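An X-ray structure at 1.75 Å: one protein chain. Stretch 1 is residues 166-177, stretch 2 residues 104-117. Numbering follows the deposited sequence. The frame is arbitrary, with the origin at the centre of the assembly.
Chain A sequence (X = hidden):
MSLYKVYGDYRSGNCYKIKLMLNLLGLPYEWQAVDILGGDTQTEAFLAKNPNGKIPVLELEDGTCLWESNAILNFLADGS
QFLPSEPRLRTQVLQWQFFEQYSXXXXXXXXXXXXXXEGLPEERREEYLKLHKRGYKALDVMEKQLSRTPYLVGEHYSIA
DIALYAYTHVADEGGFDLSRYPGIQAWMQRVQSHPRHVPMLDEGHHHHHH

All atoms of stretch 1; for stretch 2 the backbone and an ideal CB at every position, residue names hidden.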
# COMPACT_ATOMS: atom_id res chain seq x y z
N ALA A 166 -3.37 -1.71 2.00
CA ALA A 166 -2.21 -1.47 2.88
C ALA A 166 -2.46 -0.30 3.84
O ALA A 166 -2.22 -0.47 5.05
CB ALA A 166 -0.89 -1.25 2.04
N TYR A 167 -2.89 0.88 3.36
CA TYR A 167 -3.18 1.90 4.29
C TYR A 167 -4.67 1.88 4.72
O TYR A 167 -4.96 2.40 5.80
CB TYR A 167 -2.90 3.30 3.65
CG TYR A 167 -1.39 3.57 3.73
CD1 TYR A 167 -0.79 3.94 4.96
CD2 TYR A 167 -0.64 3.55 2.56
CE1 TYR A 167 0.63 4.21 5.01
CE2 TYR A 167 0.75 3.88 2.59
CZ TYR A 167 1.35 4.22 3.80
OH TYR A 167 2.78 4.46 3.81
N THR A 168 -5.55 1.42 3.85
CA THR A 168 -6.96 1.52 4.33
C THR A 168 -7.15 0.70 5.64
O THR A 168 -7.88 1.14 6.52
CB THR A 168 -7.95 1.06 3.28
OG1 THR A 168 -7.78 1.85 2.07
CG2 THR A 168 -9.43 1.28 3.77
N HIS A 169 -6.55 -0.46 5.73
CA HIS A 169 -6.74 -1.30 6.92
C HIS A 169 -6.27 -0.64 8.23
O HIS A 169 -6.72 -1.11 9.30
CB HIS A 169 -6.15 -2.73 6.70
CG HIS A 169 -4.76 -2.90 7.22
ND1 HIS A 169 -3.66 -2.34 6.63
CD2 HIS A 169 -4.30 -3.62 8.28
CE1 HIS A 169 -2.56 -2.70 7.28
NE2 HIS A 169 -2.93 -3.46 8.32
N VAL A 170 -5.38 0.39 8.16
CA VAL A 170 -4.91 1.14 9.33
C VAL A 170 -5.42 2.60 9.29
O VAL A 170 -4.90 3.50 9.96
CB VAL A 170 -3.36 1.06 9.51
CG1 VAL A 170 -3.00 -0.39 9.99
CG2 VAL A 170 -2.61 1.38 8.22
N ALA A 171 -6.52 2.84 8.53
CA ALA A 171 -7.01 4.22 8.39
C ALA A 171 -7.50 4.74 9.74
O ALA A 171 -7.40 5.94 9.98
CB ALA A 171 -8.09 4.32 7.35
N ASP A 172 -7.88 3.81 10.63
CA ASP A 172 -8.25 4.26 11.96
C ASP A 172 -7.11 4.89 12.71
O ASP A 172 -7.32 5.78 13.57
CB ASP A 172 -8.84 3.10 12.73
CG ASP A 172 -7.78 2.05 13.01
OD1 ASP A 172 -7.12 1.59 12.02
OD2 ASP A 172 -7.54 1.73 14.20
N GLU A 173 -5.87 4.52 12.39
CA GLU A 173 -4.69 5.14 13.07
C GLU A 173 -4.45 6.59 12.64
O GLU A 173 -3.61 7.25 13.21
CB GLU A 173 -3.39 4.36 12.83
CG GLU A 173 -3.61 2.91 13.31
CD GLU A 173 -2.47 1.94 13.13
OE1 GLU A 173 -1.50 2.24 12.42
OE2 GLU A 173 -2.60 0.79 13.68
N GLY A 174 -5.12 7.00 11.56
CA GLY A 174 -5.11 8.42 11.10
C GLY A 174 -6.49 9.08 11.38
O GLY A 174 -6.75 10.21 10.88
N GLY A 175 -7.33 8.42 12.20
CA GLY A 175 -8.59 9.03 12.65
C GLY A 175 -9.79 8.89 11.74
O GLY A 175 -10.85 9.46 12.00
N PHE A 176 -9.66 8.13 10.66
CA PHE A 176 -10.83 7.74 9.87
C PHE A 176 -11.70 6.67 10.50
O PHE A 176 -11.22 5.63 10.99
CB PHE A 176 -10.42 7.27 8.42
CG PHE A 176 -9.63 8.32 7.69
CD1 PHE A 176 -10.31 9.29 6.87
CD2 PHE A 176 -8.21 8.38 7.79
CE1 PHE A 176 -9.54 10.31 6.17
CE2 PHE A 176 -7.48 9.43 7.10
CZ PHE A 176 -8.15 10.38 6.32
N ASP A 177 -13.01 6.90 10.44
CA ASP A 177 -13.93 5.99 11.10
C ASP A 177 -14.50 5.05 10.05
O ASP A 177 -15.43 5.41 9.27
CB ASP A 177 -15.04 6.83 11.74
CG ASP A 177 -16.11 5.98 12.42
OD1 ASP A 177 -16.05 4.72 12.47
OD2 ASP A 177 -17.07 6.64 12.95
N UNK A 104 -5.65 8.93 -2.55
CA UNK A 104 -5.88 8.16 -1.32
C UNK A 104 -4.64 8.22 -0.39
O UNK A 104 -4.69 8.83 0.64
CB UNK A 104 -6.21 6.71 -1.67
N UNK A 105 -3.53 7.65 -0.86
CA UNK A 105 -2.32 7.63 -0.03
C UNK A 105 -1.95 9.02 0.62
O UNK A 105 -1.71 9.11 1.83
CB UNK A 105 -1.15 7.15 -0.89
N UNK A 106 -1.93 10.15 -0.15
CA UNK A 106 -1.48 11.39 0.49
C UNK A 106 -2.41 11.87 1.58
O UNK A 106 -1.99 12.79 2.32
CB UNK A 106 -1.33 12.49 -0.56
N UNK A 107 -3.61 11.32 1.69
CA UNK A 107 -4.56 11.76 2.76
C UNK A 107 -4.57 10.70 3.88
O UNK A 107 -4.44 11.03 5.03
CB UNK A 107 -5.97 11.96 2.20
N UNK A 108 -4.73 9.42 3.52
CA UNK A 108 -4.83 8.34 4.52
C UNK A 108 -3.48 8.17 5.15
O UNK A 108 -3.40 8.20 6.37
CB UNK A 108 -5.31 7.02 3.90
N UNK A 109 -2.42 8.05 4.37
CA UNK A 109 -1.10 7.77 4.95
C UNK A 109 -0.59 8.97 5.76
O UNK A 109 -0.01 8.78 6.82
CB UNK A 109 -0.10 7.42 3.85
N UNK A 110 -0.78 10.19 5.23
CA UNK A 110 -0.24 11.36 5.92
C UNK A 110 -1.04 11.66 7.21
O UNK A 110 -0.46 12.05 8.24
CB UNK A 110 -0.26 12.57 4.99
N UNK A 111 -2.37 11.46 7.17
CA UNK A 111 -3.15 11.65 8.45
C UNK A 111 -2.63 10.68 9.51
O UNK A 111 -2.50 11.01 10.71
CB UNK A 111 -4.65 11.42 8.23
N UNK A 112 -2.42 9.43 9.08
CA UNK A 112 -1.90 8.40 10.04
C UNK A 112 -0.51 8.84 10.52
O UNK A 112 -0.18 8.68 11.70
CB UNK A 112 -1.83 7.02 9.39
N UNK A 113 0.34 9.38 9.65
CA UNK A 113 1.67 9.85 10.12
C UNK A 113 1.51 10.95 11.17
O UNK A 113 2.09 10.86 12.26
CB UNK A 113 2.51 10.37 8.95
N UNK A 114 0.68 11.93 10.87
CA UNK A 114 0.43 13.03 11.81
C UNK A 114 -0.07 12.53 13.14
O UNK A 114 0.43 12.95 14.21
CB UNK A 114 -0.58 14.02 11.22
N UNK A 115 -1.08 11.66 13.13
CA UNK A 115 -1.69 11.21 14.38
C UNK A 115 -0.81 10.13 15.06
O UNK A 115 -0.52 10.22 16.23
CB UNK A 115 -3.09 10.67 14.11
N UNK A 116 -0.48 9.06 14.37
CA UNK A 116 0.21 7.97 15.05
C UNK A 116 1.71 8.33 15.32
O UNK A 116 2.26 7.90 16.40
CB UNK A 116 0.11 6.70 14.21
N UNK A 117 2.38 8.98 14.35
CA UNK A 117 3.84 9.22 14.48
C UNK A 117 4.13 10.49 15.23
O UNK A 117 5.14 10.54 15.92
CB UNK A 117 4.51 9.29 13.10

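Stretch 2 is helical, and one flank of it packs against stretch 1.

Position 104 sends its CB sideways, with nothing of stretch 1 near it. A longer polar side chain could reach the hydroxyl of Thr168. His104 NE2 gives a weak hydrogen bond to Thr168 OG1 at 2.9 Å.

Position 105 also points sideways, 5.0 Å from its CB to Tyr167 CD2. A flexible chain with aliphatic carbons would suit. In Glu105, CG lies 3.6 Å from Tyr167 CE2.

Position 106 is out of reach. It is Pro106.

Position 107 is marginal, its CB 4.9 Å from Phe176 CZ. Many residues would fit. Tyr107 leads its ring away from stretch 1.

Position 108 points sideways, beside an apolar hollow formed by Tyr167, Ala171 and Phe176. A mid-sized aliphatic such as Leu, Ile or Met is expected. Ile108 puts CG2 3.9 Å from Ala171 CB, and its CD1 over one face of the Phe176 ring, 3.6 Å from Phe176 CZ.

Position 109 is tight: its CB is 3.5 Å from Tyr167 CE1. A small residue, Ala, Ser or Gly, is the simplest choice. Ala109 sets its CB over one face of the tyrosine ring, a CH-pi contact. Tyr167 is a knob among 105, 108, 109 and 112.

Position 110 points away and accepts many side chains. It is Val110.

Position 111 points toward stretch 1, its CB 3.6 Å from both Gly174 O and Phe176 CE2. Small residues suit this close approach. Ala111 packs its methyl against the phenylalanine ring.

At position 112 the backbones nearly touch: CA is 3.4 Å from Gly174 CA. A CB on Gly174 would clash with the N of 112. The side chain starts sideways, and the carboxylate of Glu173 invites a long basic residue, Lys or Arg. Arg112 NE forms a salt bridge with Glu173 OE1 at 2.9 Å. A water joins NH2 to the same carboxylate oxygen, and Val170 CG2 covers one guanidinium face.

Position 113 points away, and 114 sideways without contact. They are Phe113 and Ile114.

Position 115 points toward the Glu173 to Gly175 backbone, so a polar chain would suit. The amide of Gln115 ends beside these peptides.

Position 116 has its CB 3.9 Å from Glu173 O; several side chains would do. Leu116 CD2 lies 3.4 Å from Glu173 OE1.

Position 117 is out of reach. It is Tyr117.

Stretch 2, residues 104-117: HEPYIAVARFIQLY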
# COMPACT_ATOMS: atom_id res chain seq x y z
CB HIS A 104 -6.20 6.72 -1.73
CG HIS A 104 -6.47 5.77 -0.62
ND1 HIS A 104 -5.47 5.05 -0.00
CD2 HIS A 104 -7.62 5.35 -0.07
CE1 HIS A 104 -6.00 4.26 0.90
NE2 HIS A 104 -7.30 4.44 0.89
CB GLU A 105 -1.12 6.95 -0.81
CG GLU A 105 -0.03 6.40 0.09
CD GLU A 105 1.02 7.38 0.47
OE1 GLU A 105 0.83 8.63 0.28
OE2 GLU A 105 2.09 6.93 1.03
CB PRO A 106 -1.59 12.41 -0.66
CG PRO A 106 -1.36 11.57 -1.95
CD PRO A 106 -2.17 10.34 -1.60
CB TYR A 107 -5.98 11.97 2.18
CG TYR A 107 -5.82 12.89 0.94
CD1 TYR A 107 -5.20 14.10 1.08
CD2 TYR A 107 -6.14 12.45 -0.34
CE1 TYR A 107 -4.97 14.99 -0.01
CE2 TYR A 107 -5.89 13.28 -1.45
CZ TYR A 107 -5.30 14.55 -1.27
OH TYR A 107 -5.01 15.43 -2.34
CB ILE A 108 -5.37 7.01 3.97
CG1 ILE A 108 -6.70 7.23 3.15
CG2 ILE A 108 -5.40 5.93 5.10
CD1 ILE A 108 -7.89 7.70 3.97
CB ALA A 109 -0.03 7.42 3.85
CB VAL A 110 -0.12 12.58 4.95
CG1 VAL A 110 0.50 13.83 5.63
CG2 VAL A 110 0.81 12.20 3.78
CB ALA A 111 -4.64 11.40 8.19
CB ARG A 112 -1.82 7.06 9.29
CG ARG A 112 -0.90 6.02 10.05
CD ARG A 112 -1.21 4.61 9.45
NE ARG A 112 -0.37 3.54 10.08
CZ ARG A 112 0.85 3.18 9.69
NH1 ARG A 112 1.46 3.85 8.70
NH2 ARG A 112 1.45 2.09 10.20
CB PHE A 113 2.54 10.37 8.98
CG PHE A 113 3.87 10.83 9.45
CD1 PHE A 113 4.85 9.93 9.78
CD2 PHE A 113 4.13 12.22 9.55
CE1 PHE A 113 6.10 10.38 10.20
CE2 PHE A 113 5.37 12.66 10.02
CZ PHE A 113 6.33 11.74 10.36
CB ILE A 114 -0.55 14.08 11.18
CG1 ILE A 114 0.20 14.87 10.07
CG2 ILE A 114 -1.10 15.07 12.25
CD1 ILE A 114 -0.86 15.72 9.16
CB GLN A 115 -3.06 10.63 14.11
CG GLN A 115 -3.80 10.13 15.37
CD GLN A 115 -5.24 9.75 15.07
OE1 GLN A 115 -5.85 10.24 14.09
NE2 GLN A 115 -5.80 8.85 15.91
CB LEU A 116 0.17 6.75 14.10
CG LEU A 116 0.85 5.51 14.72
CD1 LEU A 116 0.12 4.91 15.90
CD2 LEU A 116 0.87 4.46 13.57
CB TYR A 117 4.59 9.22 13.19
CG TYR A 117 4.86 7.86 12.66
CD1 TYR A 117 6.12 7.28 12.84
CD2 TYR A 117 3.86 7.12 12.00
CE1 TYR A 117 6.40 6.01 12.37
CE2 TYR A 117 4.14 5.82 11.52
CZ TYR A 117 5.40 5.31 11.69
OH TYR A 117 5.73 4.05 11.26
O HOH W 1 0.64 0.67 12.62
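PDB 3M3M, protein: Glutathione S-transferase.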